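Local coordinates for amine oxidase (Emericella nidulans, PDB 3PGB), which probably oxidises primary amines, using a copper ion and a topaquinone cofactor formed from one of its own tyrosines, at residues A[456-469]-A[730-742]. Residues are numbered along the deposited sequence; the frame is centred on the assembly and turned at random.
Sequences MARHSTSEFVSVTK and SRETVNMVRVDYS
Phe-464 and Arg-738 stack across an antiparallel strand pair, 464-468 with 736-742. With the hairpin partner 457-460 this forms part of an arm that reaches to the second subunit of the copper amine oxidase dimer. The Arg-738 guanidinium lies flat over one face of the Phe-464 ring, planes 6° apart. Arg-738 CZ stands 3.8 Å from the centroid of the Phe-464 ring, a cation-pi contact. The extended Arg-738 chain, CG anti to the backbone N, brings the guanidinium alongside Phe-464, and the turn at chi4 (111°) helps lay it flat. Asp-740 holds it side-on in a salt bridge: Arg-738 NE donates to Asp-740 OD2 at 2.8 Å and Arg-738 NH2 to Asp-740 OD1 at 3.0 Å. Tyr-741 OH donates to a lone pair of Thr-461 O at 2.7 Å. Val-465 pairs with Val-739 and Val-467 with Val-737 through two backbone hydrogen bonds each. These valines line the sheet face opposite Phe-464, Ser-466 and Thr-468. Near Met-736, Thr-468 CG2 meets Thr-733 CG2 at 3.5 Å. Strand 745-750 flanks 736-742, while Arg-458 makes salt bridges to Asp-485 and Asp-420 of the second subunit. An ST turn and ST motif shape the hairpin turn that receives Tyr-741: Thr-461 OG1 accepts from the backbone N of Glu-463 and Phe-464.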
loop_
_atom_site.group_PDB
_atom_site.type_symbol
_atom_site.label_atom_id
_atom_site.label_comp_id
_atom_site.label_asym_id
_atom_site.label_seq_id
_atom_site.Cartn_x
_atom_site.Cartn_y
_atom_site.Cartn_z
ATOM N N MET A 456 -13.476 -7.124 4.618
ATOM C CA MET A 456 -12.408 -7.963 5.156
ATOM C C MET A 456 -12.273 -9.270 4.361
ATOM O O MET A 456 -11.166 -9.691 4.014
ATOM C CB MET A 456 -12.699 -8.279 6.632
ATOM C CG MET A 456 -11.758 -9.288 7.298
ATOM S SD MET A 456 -10.180 -8.556 7.767
ATOM C CE MET A 456 -9.468 -8.343 6.165
ATOM N N ALA A 457 -13.407 -9.906 4.083
ATOM C CA ALA A 457 -13.425 -11.210 3.429
ATOM C C ALA A 457 -14.761 -11.446 2.734
ATOM O O ALA A 457 -15.772 -10.827 3.072
ATOM C CB ALA A 457 -13.163 -12.307 4.455
ATOM N N ARG A 458 -14.761 -12.343 1.756
ATOM C CA ARG A 458 -15.987 -12.702 1.061
ATOM C C ARG A 458 -15.838 -14.034 0.387
ATOM O O ARG A 458 -14.721 -14.504 0.188
ATOM C CB ARG A 458 -16.328 -11.666 -0.006
ATOM C CG ARG A 458 -15.475 -11.770 -1.254
ATOM C CD ARG A 458 -15.754 -10.654 -2.260
ATOM N NE ARG A 458 -17.172 -10.317 -2.355
ATOM C CZ ARG A 458 -18.106 -11.086 -2.909
ATOM N NH1 ARG A 458 -17.803 -12.278 -3.430
ATOM N NH2 ARG A 458 -19.359 -10.667 -2.932
ATOM N N HIS A 459 -16.976 -14.627 0.035
ATOM C CA HIS A 459 -17.004 -15.715 -0.935
ATOM C C HIS A 459 -18.392 -15.926 -1.528
ATOM O O HIS A 459 -19.371 -16.042 -0.795
ATOM C CB HIS A 459 -16.518 -17.024 -0.332
ATOM C CG HIS A 459 -16.470 -18.137 -1.326
ATOM N ND1 HIS A 459 -15.706 -18.071 -2.469
ATOM C CD2 HIS A 459 -17.114 -19.328 -1.369
ATOM C CE1 HIS A 459 -15.866 -19.181 -3.165
ATOM N NE2 HIS A 459 -16.714 -19.960 -2.521
ATOM N N SER A 460 -18.461 -15.997 -2.854
ATOM C CA SER A 460 -19.728 -16.199 -3.561
ATOM C C SER A 460 -19.828 -17.583 -4.204
ATOM O O SER A 460 -18.821 -18.212 -4.520
ATOM C CB SER A 460 -19.903 -15.122 -4.629
ATOM O OG SER A 460 -19.938 -13.839 -4.030
ATOM N N THR A 461 -21.062 -18.059 -4.356
ATOM C CA THR A 461 -21.359 -19.261 -5.141
ATOM C C THR A 461 -22.631 -19.001 -5.945
ATOM O O THR A 461 -23.227 -17.928 -5.841
ATOM C CB THR A 461 -21.565 -20.521 -4.259
ATOM O OG1 THR A 461 -22.817 -20.433 -3.561
ATOM C CG2 THR A 461 -20.437 -20.689 -3.262
ATOM N N SER A 462 -23.053 -19.991 -6.729
ATOM C CA SER A 462 -24.308 -19.898 -7.483
ATOM C C SER A 462 -25.548 -19.923 -6.576
ATOM O O SER A 462 -26.654 -19.660 -7.042
ATOM C CB SER A 462 -24.406 -21.046 -8.489
ATOM O OG SER A 462 -24.501 -22.289 -7.806
ATOM N N GLU A 463 -25.355 -20.238 -5.292
ATOM C CA GLU A 463 -26.458 -20.433 -4.339
ATOM C C GLU A 463 -26.439 -19.485 -3.131
ATOM O O GLU A 463 -27.484 -19.248 -2.524
ATOM C CB GLU A 463 -26.439 -21.873 -3.841
ATOM C CG GLU A 463 -26.510 -22.907 -4.958
ATOM C CD GLU A 463 -26.539 -24.338 -4.440
ATOM O OE1 GLU A 463 -26.272 -24.556 -3.231
ATOM O OE2 GLU A 463 -26.826 -25.250 -5.255
ATOM N N PHE A 464 -25.269 -18.955 -2.770
ATOM C CA PHE A 464 -25.178 -17.995 -1.670
ATOM C C PHE A 464 -23.964 -17.088 -1.763
ATOM O O PHE A 464 -22.991 -17.387 -2.451
ATOM C CB PHE A 464 -25.174 -18.716 -0.320
ATOM C CG PHE A 464 -23.949 -19.558 -0.080
ATOM C CD1 PHE A 464 -22.935 -19.111 0.762
ATOM C CD2 PHE A 464 -23.813 -20.800 -0.694
ATOM C CE1 PHE A 464 -21.802 -19.884 0.986
ATOM C CE2 PHE A 464 -22.686 -21.579 -0.477
ATOM C CZ PHE A 464 -21.679 -21.120 0.368
ATOM N N VAL A 465 -24.032 -15.971 -1.052
ATOM C CA VAL A 465 -22.908 -15.050 -0.954
ATOM C C VAL A 465 -22.709 -14.667 0.502
ATOM O O VAL A 465 -23.673 -14.539 1.253
ATOM C CB VAL A 465 -23.149 -13.792 -1.802
ATOM C CG1 VAL A 465 -22.000 -12.798 -1.640
ATOM C CG2 VAL A 465 -23.325 -14.178 -3.262
ATOM N N SER A 466 -21.458 -14.503 0.909
ATOM C CA SER A 466 -21.164 -14.050 2.257
ATOM C C SER A 466 -20.059 -13.009 2.230
ATOM O O SER A 466 -19.176 -13.059 1.367
ATOM C CB SER A 466 -20.769 -15.229 3.147
ATOM O OG SER A 466 -19.477 -15.691 2.824
ATOM N N VAL A 467 -20.127 -12.064 3.169
ATOM C CA VAL A 467 -19.138 -10.990 3.278
ATOM C C VAL A 467 -18.943 -10.541 4.730
ATOM O O VAL A 467 -19.894 -10.544 5.515
ATOM C CB VAL A 467 -19.544 -9.760 2.444
ATOM C CG1 VAL A 467 -18.429 -8.718 2.458
ATOM C CG2 VAL A 467 -19.878 -10.160 1.018
ATOM N N THR A 468 -17.705 -10.182 5.071
ATOM C CA THR A 468 -17.365 -9.617 6.378
ATOM C C THR A 468 -16.837 -8.202 6.174
ATOM O O THR A 468 -16.009 -7.967 5.290
ATOM C CB THR A 468 -16.266 -10.437 7.087
ATOM O OG1 THR A 468 -16.698 -11.792 7.251
ATOM C CG2 THR A 468 -15.949 -9.850 8.447
ATOM N N LYS A 469 -17.315 -7.261 6.983
ATOM C CA LYS A 469 -16.857 -5.882 6.885
ATOM C C LYS A 469 -15.442 -5.752 7.426
ATOM O O LYS A 469 -15.021 -6.543 8.264
ATOM C CB LYS A 469 -17.783 -4.934 7.653
ATOM C CG LYS A 469 -19.213 -4.867 7.127
ATOM C CD LYS A 469 -19.941 -3.602 7.611
ATOM C CE LYS A 469 -20.129 -2.566 6.502
ATOM N NZ LYS A 469 -18.873 -2.181 5.806
ATOM N N SER A 730 -10.949 -12.845 12.364
ATOM C CA SER A 730 -11.961 -11.909 11.866
ATOM C C SER A 730 -13.352 -12.547 11.827
ATOM O O SER A 730 -14.358 -11.842 11.909
ATOM C CB SER A 730 -11.594 -11.384 10.471
ATOM O OG SER A 730 -12.147 -12.199 9.446
ATOM N N ARG A 731 -13.407 -13.875 11.714
ATOM C CA ARG A 731 -14.680 -14.598 11.670
ATOM C C ARG A 731 -15.461 -14.523 12.986
ATOM O O ARG A 731 -16.598 -14.964 13.054
ATOM C CB ARG A 731 -14.452 -16.066 11.274
ATOM N N GLU A 732 -14.866 -13.970 14.035
ATOM C CA GLU A 732 -15.568 -13.847 15.302
ATOM C C GLU A 732 -16.441 -12.600 15.360
ATOM O O GLU A 732 -17.233 -12.441 16.287
ATOM C CB GLU A 732 -14.582 -13.901 16.471
ATOM C CG GLU A 732 -13.807 -12.623 16.733
ATOM C CD GLU A 732 -12.611 -12.836 17.659
ATOM O OE1 GLU A 732 -12.066 -13.965 17.723
ATOM O OE2 GLU A 732 -12.217 -11.861 18.325
ATOM N N THR A 733 -16.330 -11.734 14.356
ATOM C CA THR A 733 -17.181 -10.546 14.284
ATOM C C THR A 733 -18.633 -10.880 13.903
ATOM O O THR A 733 -18.894 -11.779 13.090
ATOM C CB THR A 733 -16.619 -9.497 13.297
ATOM O OG1 THR A 733 -17.303 -8.253 13.486
ATOM C CG2 THR A 733 -16.768 -9.954 11.851
ATOM N N VAL A 734 -19.565 -10.146 14.514
ATOM C CA VAL A 734 -20.980 -10.188 14.136
ATOM C C VAL A 734 -21.250 -9.380 12.858
ATOM O O VAL A 734 -22.253 -9.601 12.173
ATOM C CB VAL A 734 -21.910 -9.665 15.277
ATOM C CG1 VAL A 734 -21.817 -10.566 16.519
ATOM C CG2 VAL A 734 -21.596 -8.217 15.635
ATOM N N ASN A 735 -20.351 -8.461 12.520
ATOM C CA ASN A 735 -20.578 -7.548 11.397
ATOM C C ASN A 735 -20.233 -8.178 10.042
ATOM O O ASN A 735 -19.423 -7.667 9.272
ATOM C CB ASN A 735 -19.836 -6.237 11.642
ATOM C CG ASN A 735 -20.330 -5.538 12.894
ATOM O OD1 ASN A 735 -19.716 -5.639 13.953
ATOM N ND2 ASN A 735 -21.473 -4.870 12.789
ATOM N N MET A 736 -20.893 -9.300 9.783
ATOM C CA MET A 736 -20.769 -10.051 8.549
ATOM C C MET A 736 -22.175 -10.473 8.143
ATOM O O MET A 736 -23.119 -10.314 8.917
ATOM C CB MET A 736 -19.902 -11.283 8.770
ATOM C CG MET A 736 -20.383 -12.183 9.909
ATOM S SD MET A 736 -19.558 -13.779 9.954
ATOM C CE MET A 736 -19.995 -14.413 8.330
ATOM N N VAL A 737 -22.313 -11.023 6.945
ATOM C CA VAL A 737 -23.626 -11.403 6.439
ATOM C C VAL A 737 -23.532 -12.583 5.473
ATOM O O VAL A 737 -22.491 -12.799 4.857
ATOM C CB VAL A 737 -24.300 -10.204 5.735
ATOM C CG1 VAL A 737 -23.627 -9.912 4.407
ATOM C CG2 VAL A 737 -25.762 -10.465 5.542
ATOM N N ARG A 738 -24.618 -13.346 5.363
ATOM C CA ARG A 738 -24.713 -14.424 4.378
ATOM C C ARG A 738 -26.095 -14.433 3.726
ATOM O O ARG A 738 -27.093 -14.712 4.392
ATOM C CB ARG A 738 -24.445 -15.782 5.024
ATOM C CG ARG A 738 -24.450 -16.961 4.038
ATOM C CD ARG A 738 -24.693 -18.277 4.761
ATOM N NE ARG A 738 -25.227 -19.311 3.872
ATOM C CZ ARG A 738 -24.578 -20.408 3.483
ATOM N NH1 ARG A 738 -23.344 -20.669 3.897
ATOM N NH2 ARG A 738 -25.178 -21.271 2.669
ATOM N N VAL A 739 -26.140 -14.128 2.429
ATOM C CA VAL A 739 -27.378 -14.184 1.656
ATOM C C VAL A 739 -27.449 -15.481 0.864
ATOM O O VAL A 739 -26.577 -15.748 0.039
ATOM C CB VAL A 739 -27.480 -13.022 0.657
ATOM C CG1 VAL A 739 -28.872 -13.005 0.026
ATOM C CG2 VAL A 739 -27.165 -11.690 1.334
ATOM N N ASP A 740 -28.473 -16.289 1.132
ATOM C CA ASP A 740 -28.789 -17.449 0.301
ATOM C C ASP A 740 -29.814 -17.003 -0.736
ATOM O O ASP A 740 -30.680 -16.196 -0.429
ATOM C CB ASP A 740 -29.340 -18.603 1.145
ATOM C CG ASP A 740 -28.257 -19.324 1.925
ATOM O OD1 ASP A 740 -27.805 -20.399 1.481
ATOM O OD2 ASP A 740 -27.839 -18.815 2.980
ATOM N N TYR A 741 -29.714 -17.506 -1.963
ATOM C CA TYR A 741 -30.595 -17.028 -3.035
ATOM C C TYR A 741 -30.908 -18.083 -4.088
ATOM O O TYR A 741 -30.100 -18.972 -4.351
ATOM C CB TYR A 741 -29.997 -15.788 -3.704
ATOM C CG TYR A 741 -28.772 -16.063 -4.542
ATOM C CD1 TYR A 741 -28.881 -16.273 -5.912
ATOM C CD2 TYR A 741 -27.505 -16.113 -3.971
ATOM C CE1 TYR A 741 -27.767 -16.531 -6.693
ATOM C CE2 TYR A 741 -26.379 -16.367 -4.747
ATOM C CZ TYR A 741 -26.523 -16.575 -6.109
ATOM O OH TYR A 741 -25.426 -16.822 -6.899
ATOM N N SER A 742 -32.098 -17.970 -4.671
ATOM C CA SER A 742 -32.536 -18.839 -5.768
ATOM C C SER A 742 -33.822 -18.303 -6.396
ATOM O O SER A 742 -34.576 -17.547 -5.762
ATOM C CB SER A 742 -32.752 -20.285 -5.291
ATOM O OG SER A 742 -33.714 -20.350 -4.255
#